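Local atomic coordinates of DUF3248 domain-containing protein (Thermus thermophilus, PDB entry 2E6X), a protein that is of unknown function, belongs to the DUF3248 family and forms a two-chain assembly in the crystal. Residues D22-V27 with M53-Q58; L26-G31 with G60-E65. One frame throughout, in Å; residues are numbered along the deposited sequence.

In the fold
From the N terminus, helix 2-8 leads into strand 13-19, which turns back into strand 26-32, the middle strand of a three-stranded mixed sheet, antiparallel to 13-19. Two further helices follow before the chain returns. Contact 1 (22-27 with 53-58) closes the first loop, laying helix 50-58 against the entry to the central strand. A few residues on, contact 2 (26-31 with 60-65) closes a second, staggered loop, adding strand 62-66 parallel to strand 26-32 at the sheet edge opposite strand 13-19 within this chain. The two loops overlap and share L26 and V27. A probable hydrogen bond from R61 N to L56 O joins them, and both touch the second subunit.

Contact 1: residues D22-V27 with M53-Q58; sequences DEDVLV and MRRLVQ
The carboxylate of D24 and the guanidinium of R55 meet tip to tip in an end-on, two-pronged salt bridge. R55 NH2 gives a hydrogen bond to D24 OD1 (3.1 Å), and R55 NH1 one to D24 OD2 (3.3 Å). Each oxygen is met along its syn lone pair and the planes lie 14° apart, so the pair is almost flat; a weak cross-bond runs from NH2 to OD2. With CG anti to its backbone N (chi1 -170°), the carboxylate of D24 is carried up to the helix, while a bend at chi3 (78°) brings the R55 tip back. E59, just past the helix end, forms a salt bridge with R55 NH1, so D24 is not the arginine's sole acidic partner. An alanine in place of D24 would probably loosen the loop from the helix, since both carboxylate oxygens that R55 grips are removed, leaving R55 to E59. D24 also centres an inverse gamma turn leading into strand 26-32, whose start is packed by helix 50-58. Beneath the ion pair, L56 CD2 touches D24 O at 3.6 Å. L26 points at the helix and sets its CB 4.0 Å from L56 CB. Its methyls diverge: L26 CD2 lies beside V57 CG2 at 3.7 Å, whereas L26 CD1 comes within 4.2 Å of selenomethionine M53 CG, the side chains crossing obliquely. M17 of strand 13-19 touches both L26 and M53.

Contact 2: residues L26-G31 with G60-E65; sequences LVVRVG and GRVRVE
E65 rises from strand 62-66 on the sheet face it shares with V27, R29 and R63. Its CB lies 3.7 Å from V28 O and near R29 CG, and CG, anti to the carbonyl carbon (chi1 -63°), passes V27 CG1. The chain then runs extended, E65 CD lying 3.4 Å from V27 CG1. At the tip the oxygens part: OE1 accepts a hydrogen bond from R29 NE (3.1 Å), met from above the carboxylate plane, while OE2 packs on V27 CG1 and has a weak, bent bond from R63 NE. E65 thus bridges two arginines, probably tempering their like charges; P43 O also holds R29 NH2. The backbone below forms a parallel ladder between strands 26-32 and 62-66, the two arms of a beta-alpha-beta crossover through helix 50-58, which ends in a Schellman motif at G60. L26 N bonds to R61 O, R63 N to L26 O and V28 N to R63 O, then E65 N closely to V28 O (2.6 Å) and V30 N to E65 O, nearly straight (168°). On the reverse face, V62 CG1 lies alongside L26 CD2 at 4.1 Å, and V64 CG2 meets V28 CB. V57 of the second subunit packs on V64.

Contact 1: residues D22-V27 with M53-Q58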
# COMPACT_ATOMS: atom_id res chain seq x y z
N ASP A 22 0.98 -0.63 -19.39
CA ASP A 22 1.08 0.35 -20.46
C ASP A 22 1.43 1.80 -20.06
O ASP A 22 1.41 2.69 -20.90
CB ASP A 22 -0.22 0.32 -21.28
CG ASP A 22 -1.48 0.60 -20.43
OD1 ASP A 22 -1.36 0.74 -19.17
OD2 ASP A 22 -2.58 0.68 -21.01
N GLU A 23 1.73 2.05 -18.79
CA GLU A 23 2.11 3.40 -18.39
C GLU A 23 3.11 3.30 -17.26
O GLU A 23 3.12 2.33 -16.52
CB GLU A 23 0.88 4.25 -17.95
CG GLU A 23 -0.09 3.52 -17.04
CD GLU A 23 -1.10 4.43 -16.38
OE1 GLU A 23 -1.26 5.57 -16.85
OE2 GLU A 23 -1.74 4.02 -15.39
N ASP A 24 3.94 4.31 -17.13
CA ASP A 24 4.96 4.33 -16.10
C ASP A 24 4.32 4.71 -14.76
O ASP A 24 4.57 5.77 -14.22
CB ASP A 24 6.03 5.33 -16.53
CG ASP A 24 7.25 5.26 -15.66
OD1 ASP A 24 7.68 4.14 -15.37
OD2 ASP A 24 7.77 6.31 -15.27
N VAL A 25 3.49 3.83 -14.22
CA VAL A 25 2.79 4.09 -12.96
C VAL A 25 2.81 2.88 -12.02
O VAL A 25 2.54 1.74 -12.46
CB VAL A 25 1.34 4.47 -13.26
CG1 VAL A 25 0.57 4.63 -11.97
CG2 VAL A 25 1.30 5.81 -14.07
N LEU A 26 3.11 3.12 -10.74
CA LEU A 26 3.09 2.05 -9.75
C LEU A 26 1.63 1.89 -9.30
O LEU A 26 1.00 2.87 -8.90
CB LEU A 26 3.94 2.38 -8.51
CG LEU A 26 3.72 1.33 -7.40
CD1 LEU A 26 4.46 0.01 -7.79
CD2 LEU A 26 4.22 1.84 -6.05
N VAL A 27 1.10 0.67 -9.39
CA VAL A 27 -0.28 0.45 -8.97
C VAL A 27 -0.31 -0.34 -7.65
O VAL A 27 0.42 -1.32 -7.46
CB VAL A 27 -1.08 -0.32 -10.06
CG1 VAL A 27 -2.48 -0.66 -9.57
CG2 VAL A 27 -1.16 0.53 -11.38
N MSE A 53 10.36 1.13 -7.73
CA MSE A 53 9.20 1.43 -6.88
C MSE A 53 9.46 2.68 -6.07
O MSE A 53 8.57 3.50 -5.92
CB MSE A 53 8.88 0.28 -5.92
CG MSE A 53 8.35 -0.99 -6.57
SE MSE A 53 7.70 -2.24 -5.20
CE MSE A 53 7.72 -0.98 -3.73
N ARG A 54 10.67 2.84 -5.56
CA ARG A 54 10.95 4.02 -4.76
C ARG A 54 10.82 5.27 -5.65
O ARG A 54 10.17 6.24 -5.28
CB ARG A 54 12.36 3.92 -4.13
CG ARG A 54 12.86 5.21 -3.55
CD ARG A 54 14.31 5.04 -3.03
NE ARG A 54 14.89 6.30 -2.59
CZ ARG A 54 15.58 7.13 -3.37
NH1 ARG A 54 15.79 6.83 -4.67
NH2 ARG A 54 16.08 8.26 -2.85
N ARG A 55 11.42 5.20 -6.84
CA ARG A 55 11.37 6.32 -7.79
C ARG A 55 9.91 6.74 -8.11
O ARG A 55 9.56 7.92 -8.08
CB ARG A 55 12.07 5.91 -9.10
CG ARG A 55 11.84 6.91 -10.25
CD ARG A 55 12.55 6.55 -11.57
NE ARG A 55 11.90 5.49 -12.35
CZ ARG A 55 10.78 5.65 -13.07
NH1 ARG A 55 10.17 6.83 -13.11
NH2 ARG A 55 10.26 4.62 -13.74
N LEU A 56 9.09 5.76 -8.39
CA LEU A 56 7.70 6.01 -8.74
C LEU A 56 6.92 6.62 -7.57
O LEU A 56 6.12 7.55 -7.76
CB LEU A 56 7.09 4.70 -9.25
CG LEU A 56 7.60 4.26 -10.65
CD1 LEU A 56 7.09 2.87 -10.95
CD2 LEU A 56 7.12 5.26 -11.77
N VAL A 57 7.16 6.15 -6.36
CA VAL A 57 6.44 6.71 -5.22
C VAL A 57 6.95 8.13 -5.03
O VAL A 57 6.16 9.06 -4.91
CB VAL A 57 6.65 5.89 -3.93
CG1 VAL A 57 5.93 6.63 -2.72
CG2 VAL A 57 6.03 4.49 -4.14
N GLN A 58 8.26 8.29 -5.01
CA GLN A 58 8.80 9.65 -4.85
C GLN A 58 8.30 10.62 -5.92
O GLN A 58 8.05 11.77 -5.59
CB GLN A 58 10.33 9.63 -4.81
CG GLN A 58 10.83 8.94 -3.53
CD GLN A 58 12.30 9.15 -3.29
OE1 GLN A 58 13.08 9.09 -4.21
NE2 GLN A 58 12.68 9.40 -2.04

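Contact 2: residues L26-G31 with G60-E65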
# COMPACT_ATOMS: atom_id res chain seq x y z
N LEU A 26 3.11 3.12 -10.74
CA LEU A 26 3.09 2.05 -9.75
C LEU A 26 1.63 1.89 -9.30
O LEU A 26 1.00 2.87 -8.90
CB LEU A 26 3.94 2.38 -8.51
CG LEU A 26 3.72 1.33 -7.40
CD1 LEU A 26 4.46 0.01 -7.79
CD2 LEU A 26 4.22 1.84 -6.05
N VAL A 27 1.10 0.67 -9.39
CA VAL A 27 -0.28 0.45 -8.97
C VAL A 27 -0.31 -0.34 -7.65
O VAL A 27 0.42 -1.32 -7.46
CB VAL A 27 -1.08 -0.32 -10.06
CG1 VAL A 27 -2.48 -0.66 -9.57
CG2 VAL A 27 -1.16 0.53 -11.38
N VAL A 28 -1.07 0.16 -6.70
CA VAL A 28 -1.25 -0.57 -5.45
C VAL A 28 -2.71 -0.96 -5.40
O VAL A 28 -3.63 -0.10 -5.56
CB VAL A 28 -0.87 0.29 -4.26
CG1 VAL A 28 -1.34 -0.36 -2.94
CG2 VAL A 28 0.66 0.47 -4.28
N ARG A 29 -2.96 -2.25 -5.25
CA ARG A 29 -4.35 -2.68 -5.15
C ARG A 29 -4.59 -3.16 -3.73
O ARG A 29 -3.76 -3.88 -3.17
CB ARG A 29 -4.66 -3.81 -6.15
CG ARG A 29 -4.54 -3.34 -7.56
CD ARG A 29 -4.68 -4.49 -8.53
NE ARG A 29 -4.74 -3.96 -9.90
CZ ARG A 29 -4.60 -4.71 -10.98
NH1 ARG A 29 -4.40 -6.03 -10.84
NH2 ARG A 29 -4.63 -4.14 -12.18
N VAL A 30 -5.72 -2.75 -3.16
CA VAL A 30 -6.07 -3.13 -1.79
C VAL A 30 -7.55 -3.50 -1.63
O VAL A 30 -8.44 -2.89 -2.24
CB VAL A 30 -5.71 -2.01 -0.79
CG1 VAL A 30 -6.58 -0.75 -1.06
CG2 VAL A 30 -5.94 -2.49 0.62
N GLY A 31 -7.82 -4.49 -0.80
CA GLY A 31 -9.19 -4.91 -0.57
C GLY A 31 -9.27 -5.84 0.63
O GLY A 31 -8.23 -6.19 1.20
N GLY A 60 5.44 10.60 -7.19
CA GLY A 60 4.00 10.68 -7.13
C GLY A 60 3.27 9.91 -8.23
O GLY A 60 2.04 10.04 -8.38
N ARG A 61 4.00 9.08 -8.99
CA ARG A 61 3.37 8.26 -10.08
C ARG A 61 2.84 6.94 -9.50
O ARG A 61 3.41 5.86 -9.74
CB ARG A 61 4.40 7.90 -11.17
CG ARG A 61 4.91 9.10 -11.97
CD ARG A 61 6.09 8.68 -12.84
NE ARG A 61 6.88 9.82 -13.27
CZ ARG A 61 6.42 10.75 -14.11
NH1 ARG A 61 5.18 10.65 -14.59
NH2 ARG A 61 7.20 11.77 -14.47
N VAL A 62 1.77 7.03 -8.71
CA VAL A 62 1.18 5.87 -8.03
C VAL A 62 -0.35 6.01 -8.04
O VAL A 62 -0.88 7.11 -7.89
CB VAL A 62 1.53 5.85 -6.53
CG1 VAL A 62 1.14 4.49 -5.93
CG2 VAL A 62 2.97 6.11 -6.32
N ARG A 63 -1.02 4.89 -8.21
CA ARG A 63 -2.45 4.84 -8.22
C ARG A 63 -2.85 3.74 -7.25
O ARG A 63 -2.44 2.59 -7.39
CB ARG A 63 -2.98 4.52 -9.60
CG ARG A 63 -4.52 4.34 -9.61
CD ARG A 63 -5.08 4.26 -11.03
NE ARG A 63 -6.50 3.90 -11.02
CZ ARG A 63 -7.48 4.78 -10.83
NH1 ARG A 63 -7.20 6.08 -10.64
NH2 ARG A 63 -8.73 4.37 -10.87
N VAL A 64 -3.62 4.10 -6.25
CA VAL A 64 -4.09 3.09 -5.29
C VAL A 64 -5.50 2.69 -5.72
O VAL A 64 -6.35 3.55 -5.99
CB VAL A 64 -4.09 3.64 -3.87
CG1 VAL A 64 -4.64 2.52 -2.85
CG2 VAL A 64 -2.65 4.03 -3.52
N GLU A 65 -5.74 1.40 -5.76
CA GLU A 65 -7.01 0.87 -6.27
C GLU A 65 -7.75 -0.02 -5.28
O GLU A 65 -7.14 -0.93 -4.71
CB GLU A 65 -6.72 0.07 -7.57
CG GLU A 65 -6.15 0.95 -8.69
CD GLU A 65 -5.74 0.17 -9.94
OE1 GLU A 65 -5.95 -1.08 -10.00
OE2 GLU A 65 -5.20 0.81 -10.86